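Local coordinates for protein CBIX (Paracoccus pantotrophus, PDB 4CCS) that probably inserts ferrous iron into sirohydrochlorin as a class II-type chelatase, the last step of siroheme biosynthesis in denitrifying bacteria, at residues R3-G11 against R52-F63; F92-C102 against V209-M218. All coordinates share one frame; numbering follows the deposited sequence.

Contact 1 (R3-G11 against R52-F63); sequences RNVLIVAHG and RADDETLIYPLF. With EDO (1,2-ethanediol), chain D.
His10 and Phe63 lie against each other in an offset stack, planes 12° apart and centroids 3.9 Å apart, with Phe63 CD1 3.4 Å from His10 CD2. The far face of the Phe63 ring rests on CB of Pro61, so the ring is sandwiched, and Phe69 meets both rings steeply. His10 ND1 shares a 2.8 Å hydrogen bond with O2 of an ethanediol, probably from the crystallisation liquor; O2, at the ring edge, also accepts from Gly11 N. A water bridges His10 N and Leu62 O.

Behind these rings the two strands run parallel, held by five backbone hydrogen bonds from Leu58 N to Asn4 O through to Leu62 N to Val8 O. Isoleucines, valines and Leu6 suit the buried sheet: Leu6 CB meets Ile59 CD1 at 3.8 Å, and on the other face Tyr60, with CG anti to the backbone N (chi1 -176°), offers its CB to Ile7 CD1 at 3.5 Å. At the far end Asp54 OD1 takes Glu56 N, closing an Asx turn, and from the opposite face of the carboxylate Thr57 OG1 at 2.8 Å. Neighbouring parallel strands flanked by helices fit a chelatase-type alpha/beta domain; a histidine just after the first strand is consistent with class II chelatases.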
# COMPACT_ATOMS: atom_id res chain seq x y z
N ARG A 3 -6.91 12.70 -18.94
CA ARG A 3 -5.70 12.45 -19.72
C ARG A 3 -4.43 12.50 -18.85
O ARG A 3 -3.68 11.55 -18.86
CB ARG A 3 -5.63 13.38 -20.95
CG ARG A 3 -4.37 13.23 -21.79
CD ARG A 3 -4.62 12.53 -23.12
NE ARG A 3 -3.42 12.56 -23.97
CZ ARG A 3 -3.11 13.55 -24.80
NH1 ARG A 3 -3.89 14.61 -24.90
NH2 ARG A 3 -2.00 13.48 -25.53
N ASN A 4 -4.20 13.58 -18.10
CA ASN A 4 -3.01 13.66 -17.24
C ASN A 4 -3.22 12.90 -15.93
O ASN A 4 -4.20 13.16 -15.23
CB ASN A 4 -2.64 15.12 -16.97
CG ASN A 4 -1.67 15.75 -17.95
OD1 ASN A 4 -1.07 15.09 -18.80
ND2 ASN A 4 -1.46 17.05 -17.80
N VAL A 5 -2.33 11.94 -15.61
CA VAL A 5 -2.41 11.16 -14.36
C VAL A 5 -1.08 11.17 -13.60
O VAL A 5 -0.04 10.84 -14.16
CB VAL A 5 -2.95 9.70 -14.57
CG1 VAL A 5 -3.04 8.93 -13.24
CG2 VAL A 5 -4.31 9.70 -15.27
N LEU A 6 -1.14 11.50 -12.30
CA LEU A 6 0.04 11.49 -11.45
C LEU A 6 -0.16 10.49 -10.30
O LEU A 6 -1.11 10.63 -9.54
CB LEU A 6 0.33 12.92 -10.96
CG LEU A 6 1.69 13.22 -10.30
CD1 LEU A 6 2.88 12.83 -11.21
CD2 LEU A 6 1.79 14.70 -9.95
N ILE A 7 0.71 9.47 -10.22
CA ILE A 7 0.74 8.46 -9.14
C ILE A 7 1.65 9.07 -8.08
O ILE A 7 2.83 9.34 -8.35
CB ILE A 7 1.29 7.09 -9.63
CG1 ILE A 7 0.59 6.57 -10.92
CG2 ILE A 7 1.26 6.04 -8.50
CD1 ILE A 7 -0.92 6.51 -10.99
N VAL A 8 1.09 9.36 -6.90
CA VAL A 8 1.78 10.08 -5.83
C VAL A 8 2.05 9.22 -4.60
O VAL A 8 1.12 8.65 -4.03
CB VAL A 8 1.00 11.38 -5.48
CG1 VAL A 8 1.65 12.13 -4.31
CG2 VAL A 8 0.88 12.30 -6.69
N ALA A 9 3.31 9.17 -4.18
CA ALA A 9 3.70 8.48 -2.96
C ALA A 9 3.98 9.49 -1.85
O ALA A 9 4.42 10.62 -2.12
CB ALA A 9 4.95 7.65 -3.21
N HIS A 10 3.76 9.06 -0.59
CA HIS A 10 4.14 9.85 0.59
C HIS A 10 5.67 9.91 0.59
O HIS A 10 6.32 8.94 0.21
CB HIS A 10 3.73 9.13 1.89
CG HIS A 10 2.40 9.57 2.41
ND1 HIS A 10 2.09 10.90 2.58
CD2 HIS A 10 1.35 8.82 2.80
CE1 HIS A 10 0.85 10.93 3.03
NE2 HIS A 10 0.37 9.69 3.19
N GLY A 11 6.25 11.03 1.02
CA GLY A 11 7.72 11.03 1.06
C GLY A 11 8.20 10.32 2.33
O GLY A 11 7.42 10.12 3.28
N ARG A 52 3.94 19.49 -12.04
CA ARG A 52 3.59 19.00 -13.38
C ARG A 52 2.05 18.83 -13.51
O ARG A 52 1.54 18.71 -14.62
CB ARG A 52 4.36 17.72 -13.75
CG ARG A 52 3.80 16.41 -13.19
CD ARG A 52 4.78 15.26 -13.37
NE ARG A 52 5.69 15.18 -12.22
CZ ARG A 52 6.62 14.25 -12.04
NH1 ARG A 52 6.78 13.28 -12.94
NH2 ARG A 52 7.39 14.27 -10.97
N ALA A 53 1.34 18.84 -12.37
CA ALA A 53 -0.12 18.71 -12.30
C ALA A 53 -0.83 20.02 -12.60
O ALA A 53 -0.30 21.09 -12.30
CB ALA A 53 -0.53 18.20 -10.92
N ASP A 54 -2.04 19.92 -13.15
CA ASP A 54 -2.92 21.05 -13.45
C ASP A 54 -4.35 20.70 -13.05
O ASP A 54 -4.58 19.60 -12.53
CB ASP A 54 -2.79 21.51 -14.92
CG ASP A 54 -2.95 20.44 -15.98
OD1 ASP A 54 -3.77 19.51 -15.78
OD2 ASP A 54 -2.30 20.56 -17.04
N ASP A 55 -5.31 21.61 -13.30
CA ASP A 55 -6.73 21.43 -12.96
C ASP A 55 -7.40 20.22 -13.62
O ASP A 55 -8.42 19.76 -13.11
CB ASP A 55 -7.51 22.72 -13.25
CG ASP A 55 -7.35 23.79 -12.17
OD1 ASP A 55 -7.02 23.43 -11.02
OD2 ASP A 55 -7.58 24.98 -12.48
N GLU A 56 -6.85 19.69 -14.73
CA GLU A 56 -7.41 18.52 -15.40
C GLU A 56 -6.62 17.23 -15.13
O GLU A 56 -6.83 16.22 -15.81
CB GLU A 56 -7.60 18.79 -16.91
CG GLU A 56 -8.86 19.58 -17.24
CD GLU A 56 -10.13 18.75 -17.37
OE1 GLU A 56 -10.64 18.25 -16.34
OE2 GLU A 56 -10.63 18.62 -18.51
N THR A 57 -5.73 17.24 -14.12
CA THR A 57 -4.92 16.06 -13.77
C THR A 57 -5.66 15.21 -12.73
O THR A 57 -6.29 15.76 -11.82
CB THR A 57 -3.50 16.49 -13.28
OG1 THR A 57 -2.87 17.30 -14.27
CG2 THR A 57 -2.59 15.29 -12.96
N LEU A 58 -5.58 13.88 -12.86
CA LEU A 58 -6.12 12.94 -11.88
C LEU A 58 -4.94 12.49 -11.00
O LEU A 58 -3.87 12.21 -11.51
CB LEU A 58 -6.77 11.70 -12.54
CG LEU A 58 -7.94 11.90 -13.53
CD1 LEU A 58 -8.59 10.57 -13.84
CD2 LEU A 58 -8.99 12.83 -12.97
N ILE A 59 -5.15 12.42 -9.68
CA ILE A 59 -4.13 12.00 -8.73
C ILE A 59 -4.47 10.62 -8.16
O ILE A 59 -5.54 10.48 -7.55
CB ILE A 59 -3.95 13.06 -7.58
CG1 ILE A 59 -3.71 14.52 -8.13
CG2 ILE A 59 -2.87 12.64 -6.58
CD1 ILE A 59 -2.45 14.75 -9.10
N TYR A 60 -3.59 9.62 -8.35
CA TYR A 60 -3.78 8.31 -7.73
C TYR A 60 -2.82 8.26 -6.52
O TYR A 60 -1.61 8.10 -6.71
CB TYR A 60 -3.53 7.13 -8.68
CG TYR A 60 -3.82 5.77 -8.05
CD1 TYR A 60 -2.83 5.08 -7.35
CD2 TYR A 60 -5.08 5.19 -8.15
CE1 TYR A 60 -3.09 3.85 -6.75
CE2 TYR A 60 -5.35 3.95 -7.56
CZ TYR A 60 -4.35 3.29 -6.85
OH TYR A 60 -4.61 2.06 -6.30
N PRO A 61 -3.34 8.45 -5.30
CA PRO A 61 -2.48 8.45 -4.12
C PRO A 61 -2.15 7.04 -3.61
O PRO A 61 -3.06 6.24 -3.36
CB PRO A 61 -3.27 9.28 -3.09
CG PRO A 61 -4.71 9.20 -3.53
CD PRO A 61 -4.76 8.66 -4.94
N LEU A 62 -0.85 6.75 -3.43
CA LEU A 62 -0.42 5.46 -2.86
C LEU A 62 -0.53 5.49 -1.32
O LEU A 62 0.43 5.21 -0.61
CB LEU A 62 1.03 5.13 -3.29
CG LEU A 62 1.27 4.79 -4.77
CD1 LEU A 62 2.77 4.58 -5.03
CD2 LEU A 62 0.52 3.53 -5.19
N PHE A 63 -1.70 5.89 -0.81
CA PHE A 63 -1.94 6.00 0.63
C PHE A 63 -2.77 4.80 1.09
O PHE A 63 -3.46 4.20 0.27
CB PHE A 63 -2.62 7.33 0.99
CG PHE A 63 -1.97 8.61 0.47
CD1 PHE A 63 -0.65 8.62 0.02
CD2 PHE A 63 -2.66 9.82 0.49
CE1 PHE A 63 -0.05 9.80 -0.44
CE2 PHE A 63 -2.07 11.00 0.02
CZ PHE A 63 -0.76 10.98 -0.44
C1 EDO D . 6.01 13.44 3.54
O1 EDO D . 6.69 13.81 2.34
C2 EDO D . 4.50 13.51 3.31
O2 EDO D . 4.17 12.69 2.20
O HOH W 1 3.00 6.32 -0.39

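Contact 2 (F92-C102 against V209-M218)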
# COMPACT_ATOMS: atom_id res chain seq x y z
N PHE A 92 -4.71 3.75 -2.83
CA PHE A 92 -4.24 2.37 -2.98
C PHE A 92 -4.89 1.44 -1.93
O PHE A 92 -5.34 0.35 -2.29
CB PHE A 92 -2.69 2.33 -2.83
CG PHE A 92 -2.06 0.95 -2.83
CD1 PHE A 92 -1.70 0.34 -4.02
CD2 PHE A 92 -1.85 0.26 -1.64
CE1 PHE A 92 -1.12 -0.94 -4.02
CE2 PHE A 92 -1.30 -1.03 -1.65
CZ PHE A 92 -0.94 -1.62 -2.84
N GLY A 93 -4.94 1.87 -0.66
CA GLY A 93 -5.49 1.05 0.43
C GLY A 93 -6.98 0.70 0.25
O GLY A 93 -7.41 -0.36 0.71
N SER A 94 -7.75 1.59 -0.41
CA SER A 94 -9.19 1.38 -0.64
C SER A 94 -9.47 0.83 -2.04
O SER A 94 -10.63 0.73 -2.44
CB SER A 94 -9.96 2.68 -0.40
OG SER A 94 -9.66 3.63 -1.40
N ASP A 95 -8.42 0.47 -2.79
CA ASP A 95 -8.59 -0.06 -4.14
C ASP A 95 -9.43 -1.35 -4.13
O ASP A 95 -9.15 -2.24 -3.32
CB ASP A 95 -7.24 -0.29 -4.82
CG ASP A 95 -7.38 -0.38 -6.33
OD1 ASP A 95 -7.98 -1.37 -6.80
OD2 ASP A 95 -6.87 0.54 -7.03
N PRO A 96 -10.49 -1.45 -4.99
CA PRO A 96 -11.34 -2.65 -5.00
C PRO A 96 -10.57 -3.95 -5.22
O PRO A 96 -11.00 -4.98 -4.72
CB PRO A 96 -12.35 -2.39 -6.13
CG PRO A 96 -11.98 -1.04 -6.73
CD PRO A 96 -11.14 -0.33 -5.72
N GLY A 97 -9.44 -3.91 -5.94
CA GLY A 97 -8.64 -5.11 -6.23
C GLY A 97 -7.65 -5.52 -5.14
O GLY A 97 -7.04 -6.58 -5.28
N LEU A 98 -7.48 -4.71 -4.08
CA LEU A 98 -6.47 -5.03 -3.06
C LEU A 98 -6.77 -6.34 -2.26
O LEU A 98 -5.83 -7.12 -2.11
CB LEU A 98 -6.20 -3.84 -2.11
CG LEU A 98 -5.00 -3.99 -1.11
CD1 LEU A 98 -3.71 -4.34 -1.84
CD2 LEU A 98 -4.82 -2.73 -0.27
N PRO A 99 -8.03 -6.62 -1.81
CA PRO A 99 -8.25 -7.88 -1.07
C PRO A 99 -7.96 -9.13 -1.90
O PRO A 99 -7.36 -10.07 -1.36
CB PRO A 99 -9.72 -7.79 -0.61
CG PRO A 99 -9.98 -6.33 -0.53
CD PRO A 99 -9.22 -5.73 -1.68
N ALA A 100 -8.32 -9.13 -3.19
CA ALA A 100 -8.04 -10.29 -4.07
C ALA A 100 -6.53 -10.43 -4.29
O ALA A 100 -6.00 -11.55 -4.26
CB ALA A 100 -8.75 -10.12 -5.40
N LEU A 101 -5.82 -9.30 -4.43
CA LEU A 101 -4.35 -9.33 -4.58
C LEU A 101 -3.66 -9.97 -3.36
O LEU A 101 -2.78 -10.83 -3.53
CB LEU A 101 -3.79 -7.92 -4.88
CG LEU A 101 -2.26 -7.78 -4.92
CD1 LEU A 101 -1.65 -8.71 -5.97
CD2 LEU A 101 -1.87 -6.38 -5.20
N CYS A 102 -4.08 -9.58 -2.13
CA CYS A 102 -3.55 -10.12 -0.88
C CYS A 102 -3.80 -11.62 -0.82
O CYS A 102 -2.90 -12.37 -0.43
CB CYS A 102 -4.15 -9.41 0.33
SG CYS A 102 -3.69 -7.67 0.47
N VAL A 209 3.05 -5.61 -0.19
CA VAL A 209 2.02 -5.77 -1.23
C VAL A 209 2.20 -4.78 -2.42
O VAL A 209 1.95 -5.19 -3.55
CB VAL A 209 0.58 -5.73 -0.64
CG1 VAL A 209 0.20 -4.34 -0.10
CG2 VAL A 209 -0.46 -6.25 -1.64
N GLY A 210 2.68 -3.54 -2.17
CA GLY A 210 2.89 -2.52 -3.22
C GLY A 210 3.87 -2.95 -4.33
O GLY A 210 3.84 -2.37 -5.42
N LEU A 211 4.71 -3.96 -4.08
CA LEU A 211 5.70 -4.45 -5.06
C LEU A 211 5.19 -5.63 -5.90
O LEU A 211 5.93 -6.11 -6.77
CB LEU A 211 7.03 -4.84 -4.38
CG LEU A 211 7.78 -3.74 -3.61
CD1 LEU A 211 9.04 -4.30 -2.99
CD2 LEU A 211 8.11 -2.53 -4.50
N ALA A 212 3.95 -6.10 -5.64
CA ALA A 212 3.39 -7.25 -6.36
C ALA A 212 3.28 -7.03 -7.87
O ALA A 212 3.02 -5.90 -8.29
CB ALA A 212 2.04 -7.64 -5.77
N PRO A 213 3.42 -8.10 -8.69
CA PRO A 213 3.34 -7.92 -10.16
C PRO A 213 1.99 -7.42 -10.66
O PRO A 213 1.94 -6.75 -11.69
CB PRO A 213 3.70 -9.30 -10.73
CG PRO A 213 3.82 -10.23 -9.59
CD PRO A 213 3.97 -9.42 -8.33
N GLN A 214 0.90 -7.68 -9.91
CA GLN A 214 -0.44 -7.26 -10.35
C GLN A 214 -0.80 -5.83 -9.96
O GLN A 214 -1.88 -5.38 -10.34
CB GLN A 214 -1.53 -8.23 -9.85
CG GLN A 214 -1.33 -9.67 -10.28
CD GLN A 214 -0.39 -10.47 -9.40
OE1 GLN A 214 0.23 -9.96 -8.45
NE2 GLN A 214 -0.21 -11.75 -9.71
N VAL A 215 0.05 -5.12 -9.19
CA VAL A 215 -0.26 -3.75 -8.77
C VAL A 215 -0.44 -2.78 -9.97
O VAL A 215 -1.44 -2.07 -9.97
CB VAL A 215 0.74 -3.20 -7.70
CG1 VAL A 215 0.55 -1.69 -7.49
CG2 VAL A 215 0.59 -3.95 -6.38
N PRO A 216 0.46 -2.76 -10.99
CA PRO A 216 0.23 -1.84 -12.12
C PRO A 216 -1.16 -2.01 -12.79
O PRO A 216 -1.83 -1.01 -13.03
CB PRO A 216 1.38 -2.14 -13.08
CG PRO A 216 2.47 -2.62 -12.18
CD PRO A 216 1.78 -3.42 -11.12
N ALA A 217 -1.62 -3.26 -13.00
CA ALA A 217 -2.94 -3.54 -13.60
C ALA A 217 -4.07 -3.06 -12.71
O ALA A 217 -5.02 -2.47 -13.20
CB ALA A 217 -3.07 -5.02 -13.91
N MET A 218 -3.91 -3.22 -11.37
CA MET A 218 -4.88 -2.76 -10.39
C MET A 218 -5.02 -1.23 -10.45
O MET A 218 -6.14 -0.72 -10.52
CB MET A 218 -4.46 -3.25 -8.97
CG MET A 218 -5.45 -2.90 -7.90
SD MET A 218 -4.90 -3.30 -6.22
CE MET A 218 -3.97 -1.83 -5.85
O HOH W 2 -8.35 -1.85 -9.42
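Met218 reaches across to 92-102 with its chain extended as far as SD (chi1 -176°, chi2 -174°) and then bent, which brings CE to 3.5 Å from Phe92 CE1. An unbranched, flexible thioether suits this tight place between an aromatic ring and the polar start of a helix: Met218 CG packs 3.2 Å from Asp95 OD1, and SD lies 3.6 Å from Leu98 N. Val209 CG1 meets the Phe92 ring at its edge, in plane, while its other methyl, CG2, touches both Leu98 CD1 and Leu101 CD2, 3.8 Å from each. That same Leu101 CD2 packs 3.7 Å from Val215 CG2. Here the first turns of helices 98-113 and 215-226 come together, each following a short 3-10 segment and a type I turn, which, with the matching strand order of the two parallel sheets, is consistent with two similar halves in this chelatase-clan protein. No direct hydrogen bond spans the segments. Asp95 caps the first helix, OD1 taking Gly97 N at 3.1 Å with its anti lone pair, and a water joins OD1 to Met218 O, 2.7 Å from each; OD2 is held by Ser222 and Tyr60. On the looser side, exposed Gln214, bent at chi2, merely lays OE1 3.4 Å from Leu101 CD1.

Contact 1 builds the middle of one parallel sheet, whereas contact 2 ties the helix that follows that sheet's edge strand to the last helix of the chain; their centres are 18 Å apart. They nevertheless touch directly: Tyr60 OH lies 2.8 Å from Asp95 OD2 and Phe63 O lies 2.9 Å from Gly93 N, both probable hydrogen bonds. Phe63 therefore serves both the ring stack and the junction with 92-102. The ethanediol on His10 and Gly11 lies at contact 1, at the end of the strand pair where class II chelatases carry a histidine, so the active site is probably there. The bound D-malate is remote, about 11 Å from the side chain of Cys102 in contact 2.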